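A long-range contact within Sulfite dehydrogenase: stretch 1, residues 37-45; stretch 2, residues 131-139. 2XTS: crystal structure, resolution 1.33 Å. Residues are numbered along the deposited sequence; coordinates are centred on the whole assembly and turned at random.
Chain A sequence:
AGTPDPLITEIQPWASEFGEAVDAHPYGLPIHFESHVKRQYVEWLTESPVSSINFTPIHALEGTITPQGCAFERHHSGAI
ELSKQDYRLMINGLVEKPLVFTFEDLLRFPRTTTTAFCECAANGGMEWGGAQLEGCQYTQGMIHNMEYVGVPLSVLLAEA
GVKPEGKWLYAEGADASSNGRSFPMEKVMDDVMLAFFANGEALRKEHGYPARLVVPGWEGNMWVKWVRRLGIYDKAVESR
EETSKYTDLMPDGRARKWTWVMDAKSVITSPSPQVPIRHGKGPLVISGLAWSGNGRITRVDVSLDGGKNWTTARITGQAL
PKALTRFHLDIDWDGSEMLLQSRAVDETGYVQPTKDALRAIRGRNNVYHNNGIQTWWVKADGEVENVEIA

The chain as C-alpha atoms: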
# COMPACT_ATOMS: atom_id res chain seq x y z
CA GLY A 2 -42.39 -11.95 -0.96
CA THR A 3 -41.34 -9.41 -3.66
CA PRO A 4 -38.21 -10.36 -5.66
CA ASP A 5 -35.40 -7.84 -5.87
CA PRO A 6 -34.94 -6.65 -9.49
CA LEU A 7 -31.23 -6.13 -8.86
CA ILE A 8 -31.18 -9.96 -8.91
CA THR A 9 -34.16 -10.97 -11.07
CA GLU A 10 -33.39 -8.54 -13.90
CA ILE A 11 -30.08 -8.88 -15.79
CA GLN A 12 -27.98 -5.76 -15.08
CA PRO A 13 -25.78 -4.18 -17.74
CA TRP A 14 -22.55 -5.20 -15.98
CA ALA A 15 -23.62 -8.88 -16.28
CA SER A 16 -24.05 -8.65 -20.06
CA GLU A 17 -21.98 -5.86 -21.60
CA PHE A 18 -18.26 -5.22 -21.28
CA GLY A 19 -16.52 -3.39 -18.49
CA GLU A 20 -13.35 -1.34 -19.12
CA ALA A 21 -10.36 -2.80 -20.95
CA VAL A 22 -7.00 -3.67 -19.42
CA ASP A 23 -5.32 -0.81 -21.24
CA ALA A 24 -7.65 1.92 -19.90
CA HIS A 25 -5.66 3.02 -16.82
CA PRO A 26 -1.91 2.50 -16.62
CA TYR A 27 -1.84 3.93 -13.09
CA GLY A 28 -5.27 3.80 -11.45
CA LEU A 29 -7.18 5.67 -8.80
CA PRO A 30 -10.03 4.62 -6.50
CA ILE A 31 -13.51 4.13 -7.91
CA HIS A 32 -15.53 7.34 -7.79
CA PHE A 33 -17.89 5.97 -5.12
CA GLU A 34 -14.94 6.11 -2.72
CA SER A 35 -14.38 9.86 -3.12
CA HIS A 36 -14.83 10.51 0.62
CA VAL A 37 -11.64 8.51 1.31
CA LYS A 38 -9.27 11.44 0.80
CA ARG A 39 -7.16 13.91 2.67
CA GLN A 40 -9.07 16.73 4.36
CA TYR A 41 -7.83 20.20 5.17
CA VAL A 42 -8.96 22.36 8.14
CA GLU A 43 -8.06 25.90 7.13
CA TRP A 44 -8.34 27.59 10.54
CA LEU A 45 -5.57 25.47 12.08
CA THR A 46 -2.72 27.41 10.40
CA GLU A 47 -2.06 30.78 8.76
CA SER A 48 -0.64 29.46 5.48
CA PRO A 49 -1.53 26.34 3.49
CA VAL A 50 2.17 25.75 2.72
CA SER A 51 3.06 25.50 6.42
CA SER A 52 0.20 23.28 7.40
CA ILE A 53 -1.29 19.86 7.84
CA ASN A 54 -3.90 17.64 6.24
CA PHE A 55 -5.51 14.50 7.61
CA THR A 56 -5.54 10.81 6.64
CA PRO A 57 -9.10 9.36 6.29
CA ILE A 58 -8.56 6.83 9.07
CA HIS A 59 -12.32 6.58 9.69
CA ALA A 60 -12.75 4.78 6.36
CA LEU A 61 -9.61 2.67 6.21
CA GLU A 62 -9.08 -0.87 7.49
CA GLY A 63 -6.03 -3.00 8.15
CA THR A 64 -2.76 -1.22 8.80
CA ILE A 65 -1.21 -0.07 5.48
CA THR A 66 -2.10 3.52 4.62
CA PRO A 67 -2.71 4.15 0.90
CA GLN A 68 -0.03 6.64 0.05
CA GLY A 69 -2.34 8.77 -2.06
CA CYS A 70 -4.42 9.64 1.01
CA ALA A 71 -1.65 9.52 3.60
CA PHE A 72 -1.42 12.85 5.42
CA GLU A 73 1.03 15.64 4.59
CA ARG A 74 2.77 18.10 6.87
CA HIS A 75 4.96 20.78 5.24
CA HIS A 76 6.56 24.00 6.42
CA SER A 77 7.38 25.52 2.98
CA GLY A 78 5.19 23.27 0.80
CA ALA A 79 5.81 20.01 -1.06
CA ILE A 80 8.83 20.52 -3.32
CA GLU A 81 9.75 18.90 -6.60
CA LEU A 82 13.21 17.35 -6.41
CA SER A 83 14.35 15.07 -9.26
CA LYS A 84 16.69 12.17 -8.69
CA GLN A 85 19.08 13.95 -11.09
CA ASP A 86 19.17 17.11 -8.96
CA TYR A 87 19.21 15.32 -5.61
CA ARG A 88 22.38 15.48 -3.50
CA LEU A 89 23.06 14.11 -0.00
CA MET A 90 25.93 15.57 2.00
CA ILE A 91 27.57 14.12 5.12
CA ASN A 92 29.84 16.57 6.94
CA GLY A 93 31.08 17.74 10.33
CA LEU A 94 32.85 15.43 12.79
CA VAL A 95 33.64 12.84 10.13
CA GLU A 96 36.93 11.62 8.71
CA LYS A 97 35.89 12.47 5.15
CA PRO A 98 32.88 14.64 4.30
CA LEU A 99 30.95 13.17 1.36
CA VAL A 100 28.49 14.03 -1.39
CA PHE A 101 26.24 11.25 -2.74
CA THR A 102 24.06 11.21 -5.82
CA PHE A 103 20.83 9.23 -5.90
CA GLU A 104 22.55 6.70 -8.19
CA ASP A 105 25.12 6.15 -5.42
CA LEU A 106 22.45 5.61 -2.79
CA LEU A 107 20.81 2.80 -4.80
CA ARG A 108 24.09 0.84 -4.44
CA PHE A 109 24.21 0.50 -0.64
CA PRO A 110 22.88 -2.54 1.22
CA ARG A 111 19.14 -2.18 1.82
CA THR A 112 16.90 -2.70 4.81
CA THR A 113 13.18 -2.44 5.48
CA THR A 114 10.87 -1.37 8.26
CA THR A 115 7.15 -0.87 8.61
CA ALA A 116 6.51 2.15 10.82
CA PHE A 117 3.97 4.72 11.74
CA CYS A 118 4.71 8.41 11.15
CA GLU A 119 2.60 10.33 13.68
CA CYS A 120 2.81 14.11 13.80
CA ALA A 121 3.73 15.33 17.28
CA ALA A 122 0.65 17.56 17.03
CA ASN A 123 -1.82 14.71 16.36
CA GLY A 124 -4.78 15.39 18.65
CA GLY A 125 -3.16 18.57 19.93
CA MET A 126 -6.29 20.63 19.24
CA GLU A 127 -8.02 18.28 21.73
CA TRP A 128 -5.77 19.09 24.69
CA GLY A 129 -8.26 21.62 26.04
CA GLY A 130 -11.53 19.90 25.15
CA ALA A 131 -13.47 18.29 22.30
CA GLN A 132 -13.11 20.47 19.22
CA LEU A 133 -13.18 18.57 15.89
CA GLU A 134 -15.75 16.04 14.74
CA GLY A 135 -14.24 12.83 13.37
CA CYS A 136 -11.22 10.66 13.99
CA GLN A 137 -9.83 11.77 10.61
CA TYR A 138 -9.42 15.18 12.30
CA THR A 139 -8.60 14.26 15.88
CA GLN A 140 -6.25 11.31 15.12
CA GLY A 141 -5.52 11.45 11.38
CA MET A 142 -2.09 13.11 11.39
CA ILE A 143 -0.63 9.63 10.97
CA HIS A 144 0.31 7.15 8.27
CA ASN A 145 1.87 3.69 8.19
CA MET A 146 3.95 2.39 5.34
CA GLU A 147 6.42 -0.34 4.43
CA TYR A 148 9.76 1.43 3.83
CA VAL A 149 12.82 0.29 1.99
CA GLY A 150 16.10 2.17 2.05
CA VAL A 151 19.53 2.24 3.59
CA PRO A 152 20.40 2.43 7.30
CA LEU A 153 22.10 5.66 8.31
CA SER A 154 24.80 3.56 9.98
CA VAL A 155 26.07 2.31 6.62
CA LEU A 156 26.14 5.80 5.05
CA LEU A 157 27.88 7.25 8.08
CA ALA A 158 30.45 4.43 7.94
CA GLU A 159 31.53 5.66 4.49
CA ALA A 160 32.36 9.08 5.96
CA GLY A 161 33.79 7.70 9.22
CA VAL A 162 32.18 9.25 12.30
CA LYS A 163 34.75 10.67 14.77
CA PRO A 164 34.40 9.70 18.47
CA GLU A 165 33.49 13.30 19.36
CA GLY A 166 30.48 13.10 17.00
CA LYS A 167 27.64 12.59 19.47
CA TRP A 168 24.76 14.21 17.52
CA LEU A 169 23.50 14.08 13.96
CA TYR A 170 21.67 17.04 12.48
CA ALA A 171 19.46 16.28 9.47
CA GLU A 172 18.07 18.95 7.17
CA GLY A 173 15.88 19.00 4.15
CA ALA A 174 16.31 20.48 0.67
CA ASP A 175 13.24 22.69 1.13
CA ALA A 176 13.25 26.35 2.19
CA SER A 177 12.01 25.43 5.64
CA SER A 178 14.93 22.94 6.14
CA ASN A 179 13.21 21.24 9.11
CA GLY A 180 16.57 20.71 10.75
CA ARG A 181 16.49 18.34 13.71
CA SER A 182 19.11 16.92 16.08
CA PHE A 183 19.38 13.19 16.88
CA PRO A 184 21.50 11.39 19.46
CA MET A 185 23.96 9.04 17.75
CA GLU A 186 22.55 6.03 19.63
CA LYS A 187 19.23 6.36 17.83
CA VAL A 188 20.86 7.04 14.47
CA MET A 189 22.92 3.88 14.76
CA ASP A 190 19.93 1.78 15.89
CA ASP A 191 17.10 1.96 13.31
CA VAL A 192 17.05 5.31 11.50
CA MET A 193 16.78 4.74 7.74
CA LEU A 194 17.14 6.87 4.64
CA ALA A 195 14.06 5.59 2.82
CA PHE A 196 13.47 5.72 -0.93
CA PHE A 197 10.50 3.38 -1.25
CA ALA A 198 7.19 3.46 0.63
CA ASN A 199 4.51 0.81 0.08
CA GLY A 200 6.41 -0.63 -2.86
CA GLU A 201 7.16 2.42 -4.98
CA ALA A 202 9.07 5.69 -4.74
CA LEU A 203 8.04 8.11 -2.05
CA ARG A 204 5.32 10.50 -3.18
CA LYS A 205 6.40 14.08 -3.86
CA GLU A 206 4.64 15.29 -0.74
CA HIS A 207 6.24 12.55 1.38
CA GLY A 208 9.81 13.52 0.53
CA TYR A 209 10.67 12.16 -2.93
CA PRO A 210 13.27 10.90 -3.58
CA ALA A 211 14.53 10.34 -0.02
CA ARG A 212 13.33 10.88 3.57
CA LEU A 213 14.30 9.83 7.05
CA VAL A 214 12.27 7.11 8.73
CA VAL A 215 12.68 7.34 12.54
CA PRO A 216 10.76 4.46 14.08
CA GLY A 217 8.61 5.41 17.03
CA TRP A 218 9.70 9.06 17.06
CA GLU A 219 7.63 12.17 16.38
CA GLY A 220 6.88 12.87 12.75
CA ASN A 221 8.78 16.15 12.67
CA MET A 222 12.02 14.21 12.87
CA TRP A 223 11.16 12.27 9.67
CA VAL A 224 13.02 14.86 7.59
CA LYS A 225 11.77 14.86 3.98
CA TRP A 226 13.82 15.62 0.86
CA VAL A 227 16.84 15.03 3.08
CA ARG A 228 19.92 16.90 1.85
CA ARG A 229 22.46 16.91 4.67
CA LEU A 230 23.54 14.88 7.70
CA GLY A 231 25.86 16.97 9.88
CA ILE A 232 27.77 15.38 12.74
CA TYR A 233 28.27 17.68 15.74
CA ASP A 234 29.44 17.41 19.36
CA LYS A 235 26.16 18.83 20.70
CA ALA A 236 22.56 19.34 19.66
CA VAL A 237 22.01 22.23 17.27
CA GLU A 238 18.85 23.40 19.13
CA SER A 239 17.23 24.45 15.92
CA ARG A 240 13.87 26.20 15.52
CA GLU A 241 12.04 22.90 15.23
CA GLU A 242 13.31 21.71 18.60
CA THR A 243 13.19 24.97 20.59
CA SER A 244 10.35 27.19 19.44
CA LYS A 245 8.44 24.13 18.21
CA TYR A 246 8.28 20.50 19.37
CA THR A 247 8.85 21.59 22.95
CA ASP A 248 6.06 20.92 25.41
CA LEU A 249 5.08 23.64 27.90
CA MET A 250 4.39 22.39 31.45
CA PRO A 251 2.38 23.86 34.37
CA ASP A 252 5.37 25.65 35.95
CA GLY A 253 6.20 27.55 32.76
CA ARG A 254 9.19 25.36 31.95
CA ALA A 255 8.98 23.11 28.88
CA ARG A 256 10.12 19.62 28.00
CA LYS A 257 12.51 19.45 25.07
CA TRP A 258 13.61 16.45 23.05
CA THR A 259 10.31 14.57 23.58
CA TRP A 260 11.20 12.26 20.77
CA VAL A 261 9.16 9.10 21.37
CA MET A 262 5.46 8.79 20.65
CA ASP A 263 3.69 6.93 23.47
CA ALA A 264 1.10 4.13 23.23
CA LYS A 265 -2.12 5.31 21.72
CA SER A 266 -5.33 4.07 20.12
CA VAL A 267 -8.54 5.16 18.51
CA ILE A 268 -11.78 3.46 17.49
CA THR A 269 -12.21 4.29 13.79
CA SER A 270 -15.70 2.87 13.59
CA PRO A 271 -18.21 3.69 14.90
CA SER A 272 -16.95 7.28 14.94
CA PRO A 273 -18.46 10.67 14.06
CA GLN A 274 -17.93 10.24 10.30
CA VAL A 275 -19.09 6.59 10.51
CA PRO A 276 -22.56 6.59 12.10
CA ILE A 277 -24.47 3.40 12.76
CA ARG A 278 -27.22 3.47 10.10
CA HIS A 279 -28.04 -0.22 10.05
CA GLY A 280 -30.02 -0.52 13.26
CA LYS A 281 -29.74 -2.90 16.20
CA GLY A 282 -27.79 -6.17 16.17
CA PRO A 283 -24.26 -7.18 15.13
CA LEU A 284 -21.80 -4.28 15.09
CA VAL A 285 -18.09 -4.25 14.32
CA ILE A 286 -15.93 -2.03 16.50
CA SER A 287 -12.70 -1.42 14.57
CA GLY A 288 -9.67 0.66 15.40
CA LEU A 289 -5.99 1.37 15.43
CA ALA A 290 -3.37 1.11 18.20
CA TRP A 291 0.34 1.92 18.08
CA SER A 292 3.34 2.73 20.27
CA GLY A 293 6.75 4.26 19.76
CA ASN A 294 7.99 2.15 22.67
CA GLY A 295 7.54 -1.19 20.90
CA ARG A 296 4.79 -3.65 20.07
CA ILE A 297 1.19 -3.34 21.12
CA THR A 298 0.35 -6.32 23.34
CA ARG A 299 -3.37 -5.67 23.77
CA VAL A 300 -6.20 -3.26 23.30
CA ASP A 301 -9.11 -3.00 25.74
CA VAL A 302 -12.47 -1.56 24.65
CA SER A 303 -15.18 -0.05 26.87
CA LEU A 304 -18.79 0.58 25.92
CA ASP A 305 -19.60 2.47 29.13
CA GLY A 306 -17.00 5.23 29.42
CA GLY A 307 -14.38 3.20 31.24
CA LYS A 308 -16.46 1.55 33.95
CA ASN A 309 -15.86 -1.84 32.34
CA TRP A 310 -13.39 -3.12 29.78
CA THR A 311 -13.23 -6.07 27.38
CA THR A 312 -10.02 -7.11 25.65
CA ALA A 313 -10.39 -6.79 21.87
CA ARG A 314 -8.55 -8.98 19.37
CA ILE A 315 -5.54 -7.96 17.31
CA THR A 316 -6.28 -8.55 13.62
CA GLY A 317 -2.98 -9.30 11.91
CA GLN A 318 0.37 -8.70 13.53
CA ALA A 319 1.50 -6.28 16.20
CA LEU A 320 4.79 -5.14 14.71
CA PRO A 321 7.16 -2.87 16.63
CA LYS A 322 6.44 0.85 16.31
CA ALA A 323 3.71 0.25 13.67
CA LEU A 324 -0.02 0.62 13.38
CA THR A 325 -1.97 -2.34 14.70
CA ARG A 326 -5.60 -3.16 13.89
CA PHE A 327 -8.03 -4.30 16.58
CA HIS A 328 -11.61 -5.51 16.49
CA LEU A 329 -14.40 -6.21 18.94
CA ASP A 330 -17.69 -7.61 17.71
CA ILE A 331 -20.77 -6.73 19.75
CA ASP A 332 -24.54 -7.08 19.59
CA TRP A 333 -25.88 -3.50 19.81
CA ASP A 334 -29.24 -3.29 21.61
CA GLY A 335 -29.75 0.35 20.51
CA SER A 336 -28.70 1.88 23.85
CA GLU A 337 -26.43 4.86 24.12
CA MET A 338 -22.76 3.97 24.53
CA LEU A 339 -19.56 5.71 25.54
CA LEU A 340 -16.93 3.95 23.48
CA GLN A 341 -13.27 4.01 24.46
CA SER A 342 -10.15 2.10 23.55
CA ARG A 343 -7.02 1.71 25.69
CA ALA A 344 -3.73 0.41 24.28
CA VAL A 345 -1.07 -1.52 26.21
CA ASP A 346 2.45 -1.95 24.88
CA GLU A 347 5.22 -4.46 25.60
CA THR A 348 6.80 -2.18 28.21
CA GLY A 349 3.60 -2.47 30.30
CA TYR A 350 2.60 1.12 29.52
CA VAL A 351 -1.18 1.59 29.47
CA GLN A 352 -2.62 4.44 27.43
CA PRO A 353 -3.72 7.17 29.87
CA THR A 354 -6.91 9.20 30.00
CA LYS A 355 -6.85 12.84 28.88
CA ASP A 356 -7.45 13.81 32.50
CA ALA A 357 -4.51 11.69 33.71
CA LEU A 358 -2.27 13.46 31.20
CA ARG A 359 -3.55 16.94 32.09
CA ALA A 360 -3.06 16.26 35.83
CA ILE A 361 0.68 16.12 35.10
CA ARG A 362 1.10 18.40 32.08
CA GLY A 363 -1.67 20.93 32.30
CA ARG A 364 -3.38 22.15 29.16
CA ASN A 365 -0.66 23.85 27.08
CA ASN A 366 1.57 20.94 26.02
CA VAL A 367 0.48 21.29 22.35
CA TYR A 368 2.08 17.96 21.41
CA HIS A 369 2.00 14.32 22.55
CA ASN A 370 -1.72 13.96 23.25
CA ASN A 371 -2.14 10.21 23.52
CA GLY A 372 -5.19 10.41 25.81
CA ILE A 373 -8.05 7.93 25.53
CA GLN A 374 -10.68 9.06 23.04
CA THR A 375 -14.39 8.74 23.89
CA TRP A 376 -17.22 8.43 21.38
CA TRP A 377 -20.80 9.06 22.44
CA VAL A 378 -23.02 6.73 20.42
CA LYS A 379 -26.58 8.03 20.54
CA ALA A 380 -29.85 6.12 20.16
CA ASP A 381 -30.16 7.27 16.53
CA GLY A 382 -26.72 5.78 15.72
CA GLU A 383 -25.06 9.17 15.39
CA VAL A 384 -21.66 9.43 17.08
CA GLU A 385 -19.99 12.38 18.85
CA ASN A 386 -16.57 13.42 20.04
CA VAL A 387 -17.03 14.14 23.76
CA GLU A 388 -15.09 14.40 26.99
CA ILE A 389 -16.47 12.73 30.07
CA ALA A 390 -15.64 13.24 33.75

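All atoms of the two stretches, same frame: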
# COMPACT_ATOMS: atom_id res chain seq x y z
N VAL A 37 -12.88 9.04 0.75
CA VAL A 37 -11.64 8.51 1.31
C VAL A 37 -10.49 9.31 0.71
O VAL A 37 -9.90 8.93 -0.29
CB VAL A 37 -11.52 6.99 1.08
CG1 VAL A 37 -10.29 6.44 1.80
CG2 VAL A 37 -12.78 6.27 1.59
N LYS A 38 -10.23 10.47 1.31
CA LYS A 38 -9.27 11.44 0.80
C LYS A 38 -8.75 12.24 1.95
O LYS A 38 -9.28 12.18 3.06
CB LYS A 38 -9.95 12.36 -0.21
CG LYS A 38 -11.10 13.18 0.36
CD LYS A 38 -11.63 14.15 -0.67
CE LYS A 38 -12.92 14.80 -0.20
NZ LYS A 38 -13.38 15.83 -1.19
N ARG A 39 -7.69 13.00 1.69
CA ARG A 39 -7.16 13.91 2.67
C ARG A 39 -8.11 15.08 2.83
O ARG A 39 -8.66 15.57 1.84
CB ARG A 39 -5.82 14.48 2.25
CG ARG A 39 -4.77 13.47 2.03
CD ARG A 39 -3.90 13.94 0.84
NE ARG A 39 -2.69 13.21 0.82
CZ ARG A 39 -1.82 13.14 -0.17
NH1 ARG A 39 -0.76 12.44 0.08
NH2 ARG A 39 -2.00 13.73 -1.36
N GLN A 40 -8.28 15.53 4.06
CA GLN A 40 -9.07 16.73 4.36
C GLN A 40 -8.16 17.78 4.95
O GLN A 40 -7.20 17.48 5.65
CB GLN A 40 -10.18 16.42 5.34
CG GLN A 40 -11.26 15.46 4.85
CD GLN A 40 -12.29 16.09 3.96
OE1 GLN A 40 -12.33 17.29 3.76
NE2 GLN A 40 -13.16 15.26 3.44
N TYR A 41 -8.56 19.02 4.76
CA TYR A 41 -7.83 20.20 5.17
C TYR A 41 -8.74 21.06 6.05
O TYR A 41 -9.90 21.26 5.69
CB TYR A 41 -7.40 20.96 3.91
CG TYR A 41 -6.79 22.31 4.15
CD1 TYR A 41 -5.63 22.46 4.88
CD2 TYR A 41 -7.36 23.43 3.60
CE1 TYR A 41 -5.07 23.70 5.08
CE2 TYR A 41 -6.80 24.67 3.77
CZ TYR A 41 -5.67 24.80 4.52
OH TYR A 41 -5.13 26.07 4.68
N VAL A 42 -8.24 21.47 7.21
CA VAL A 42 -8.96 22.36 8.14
C VAL A 42 -8.23 23.71 8.10
O VAL A 42 -7.19 23.89 8.72
CB VAL A 42 -8.99 21.80 9.59
CG1 VAL A 42 -9.78 22.73 10.51
CG2 VAL A 42 -9.55 20.38 9.64
N GLU A 43 -8.80 24.66 7.38
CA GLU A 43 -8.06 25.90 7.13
C GLU A 43 -7.69 26.69 8.40
O GLU A 43 -6.58 27.27 8.49
CB GLU A 43 -8.85 26.79 6.18
CG GLU A 43 -8.13 28.09 5.77
CD GLU A 43 -9.08 29.25 5.55
OE1 GLU A 43 -8.75 30.38 5.97
OE2 GLU A 43 -10.16 29.04 4.96
N TRP A 44 -8.58 26.73 9.38
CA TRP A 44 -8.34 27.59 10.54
C TRP A 44 -7.15 27.17 11.41
O TRP A 44 -6.68 27.94 12.26
CB TRP A 44 -9.60 27.76 11.40
CG TRP A 44 -10.10 26.57 12.18
CD1 TRP A 44 -11.11 25.70 11.81
CD2 TRP A 44 -9.68 26.14 13.48
NE1 TRP A 44 -11.32 24.77 12.79
CE2 TRP A 44 -10.47 25.02 13.84
CE3 TRP A 44 -8.73 26.61 14.39
CZ2 TRP A 44 -10.31 24.34 15.05
CZ3 TRP A 44 -8.58 25.95 15.60
CH2 TRP A 44 -9.36 24.82 15.92
N LEU A 45 -6.61 25.96 11.20
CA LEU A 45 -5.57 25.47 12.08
C LEU A 45 -4.23 26.20 11.89
O LEU A 45 -3.42 26.22 12.81
CB LEU A 45 -5.37 23.96 11.89
CG LEU A 45 -6.47 23.03 12.42
CD1 LEU A 45 -6.09 21.57 12.14
CD2 LEU A 45 -6.71 23.23 13.89
N ALA A 131 -13.04 18.99 23.50
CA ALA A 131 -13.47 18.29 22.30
C ALA A 131 -13.78 19.34 21.25
O ALA A 131 -14.67 20.17 21.45
CB ALA A 131 -14.69 17.46 22.62
N GLN A 132 -13.00 19.38 20.18
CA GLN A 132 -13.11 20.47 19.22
C GLN A 132 -13.54 20.00 17.83
O GLN A 132 -14.45 20.57 17.28
CB GLN A 132 -11.81 21.27 19.13
CG GLN A 132 -11.44 22.00 20.44
CD GLN A 132 -10.48 23.15 20.25
OE1 GLN A 132 -9.89 23.33 19.20
NE2 GLN A 132 -10.32 23.94 21.31
N LEU A 133 -12.90 18.98 17.28
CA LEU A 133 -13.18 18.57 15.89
C LEU A 133 -13.97 17.27 15.87
O LEU A 133 -13.88 16.46 16.78
CB LEU A 133 -11.87 18.46 15.06
CG LEU A 133 -11.07 19.76 14.83
CD1 LEU A 133 -9.78 19.47 14.16
CD2 LEU A 133 -11.86 20.73 14.00
N GLU A 134 -14.77 17.11 14.83
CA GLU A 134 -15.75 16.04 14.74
C GLU A 134 -15.33 14.97 13.73
O GLU A 134 -15.58 15.11 12.52
CB GLU A 134 -17.09 16.66 14.32
CG GLU A 134 -17.62 17.71 15.30
CD GLU A 134 -18.81 18.47 14.76
OE1 GLU A 134 -19.72 17.80 14.23
OE2 GLU A 134 -18.82 19.72 14.86
N GLY A 135 -14.69 13.92 14.22
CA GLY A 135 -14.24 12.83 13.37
C GLY A 135 -12.83 12.42 13.67
O GLY A 135 -11.96 13.29 13.78
N CYS A 136 -12.57 11.12 13.73
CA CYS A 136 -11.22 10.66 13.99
C CYS A 136 -10.25 11.01 12.86
O CYS A 136 -9.05 11.11 13.11
CB CYS A 136 -11.16 9.15 14.31
SG CYS A 136 -11.75 8.07 13.01
N GLN A 137 -10.72 11.24 11.64
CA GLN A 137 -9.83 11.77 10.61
C GLN A 137 -9.14 13.03 11.14
O GLN A 137 -7.93 13.25 10.95
CB GLN A 137 -10.62 12.12 9.35
CG GLN A 137 -9.80 12.82 8.30
CD GLN A 137 -10.36 12.69 6.90
OE1 GLN A 137 -11.57 12.51 6.74
NE2 GLN A 137 -9.49 12.76 5.90
N TYR A 138 -9.92 13.87 11.83
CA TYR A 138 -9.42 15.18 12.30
C TYR A 138 -8.67 15.08 13.62
O TYR A 138 -7.66 15.74 13.82
CB TYR A 138 -10.59 16.18 12.41
CG TYR A 138 -11.35 16.26 11.12
CD1 TYR A 138 -10.81 16.89 10.02
CD2 TYR A 138 -12.58 15.64 10.98
CE1 TYR A 138 -11.47 16.92 8.82
CE2 TYR A 138 -13.24 15.64 9.77
CZ TYR A 138 -12.69 16.30 8.70
OH TYR A 138 -13.31 16.31 7.48
N THR A 139 -9.19 14.30 14.55
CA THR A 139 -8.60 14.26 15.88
C THR A 139 -7.46 13.24 16.04
O THR A 139 -6.69 13.35 16.99
CB THR A 139 -9.71 14.08 16.96
OG1 THR A 139 -10.54 12.95 16.67
CG2 THR A 139 -10.59 15.29 17.04
O HOH W 1 -12.47 12.54 4.10

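What polar bond ties the two stretches together directly? There is one hydrogen bond across the contact, from the side-chain amide of Gln137 to the backbone of stretch 1: Gln137 NE2 donates to Lys38 O over 2.9 Å, with an N-H...O angle of 145°. Gln137 lies in the first turn of a helix, its CA-to-CB bond points toward stretch 1, and its chi1 and chi2 are both t, so the chain is extended and carries the amide out to the loop. Because the acceptor is a main-chain carbonyl, the Lys38 side chain plays no part in this bond. The same amide nitrogen also packs beside Gln40, with Gln137 NE2 3.4 Å from Gln40 CG.

How does water extend this polar link? Water 1 sits between the two glutamines. Water 1 accepts a hydrogen bond from Gln40 NE2 at 2.9 Å and lies 2.8 Å from Gln137 OE1, to which it can donate. Gln137 therefore uses both ends of its amide at the contact, the nitrogen directly and the oxygen through solvent. Gln40 has chi1 and chi2 both m, and its NE2 reaches the water; its CA is 8.0 Å from the CA of Gln137, the nearest CA approach between the stretches.

Where do apolar groups meet? Two such contacts lie farther along stretch 1. Val42 CG2 comes within 3.7 Å of Tyr138 CD1, approaching the ring obliquely. The CA-to-CB bond of Tyr138 points sideways, but the end of its side chain comes nearer to stretch 1, and Tyr138 OH reaches 3.4 Å from Gln40 CG, a contact with carbon; the hydroxyl finds its hydrogen bonding elsewhere in the structure. Trp44 makes the second apolar contact, with its CZ2 4.1 Å from Leu133 CD2, also oblique to the indole.

What else surrounds the Trp44 ring, and how does the backbone support these contacts? Gln132 OE1 lies at the edge of the indole, near its plane, 3.6 Å from Trp44 CH2, so the carbonyl oxygen faces the rim of carbon-bound hydrogens. Trp44 belongs to a short 3-10 segment, where Leu45 N donates to Val42 O at 3.3 Å. In stretch 2, Gly135 occupies the N-cap position, and Gly135 O accepts from Tyr138 N at 2.9 Å and from Thr139 N at 3.0 Å. These bonds help shape the helical turn from which Gln137 and Tyr138 reach stretch 1.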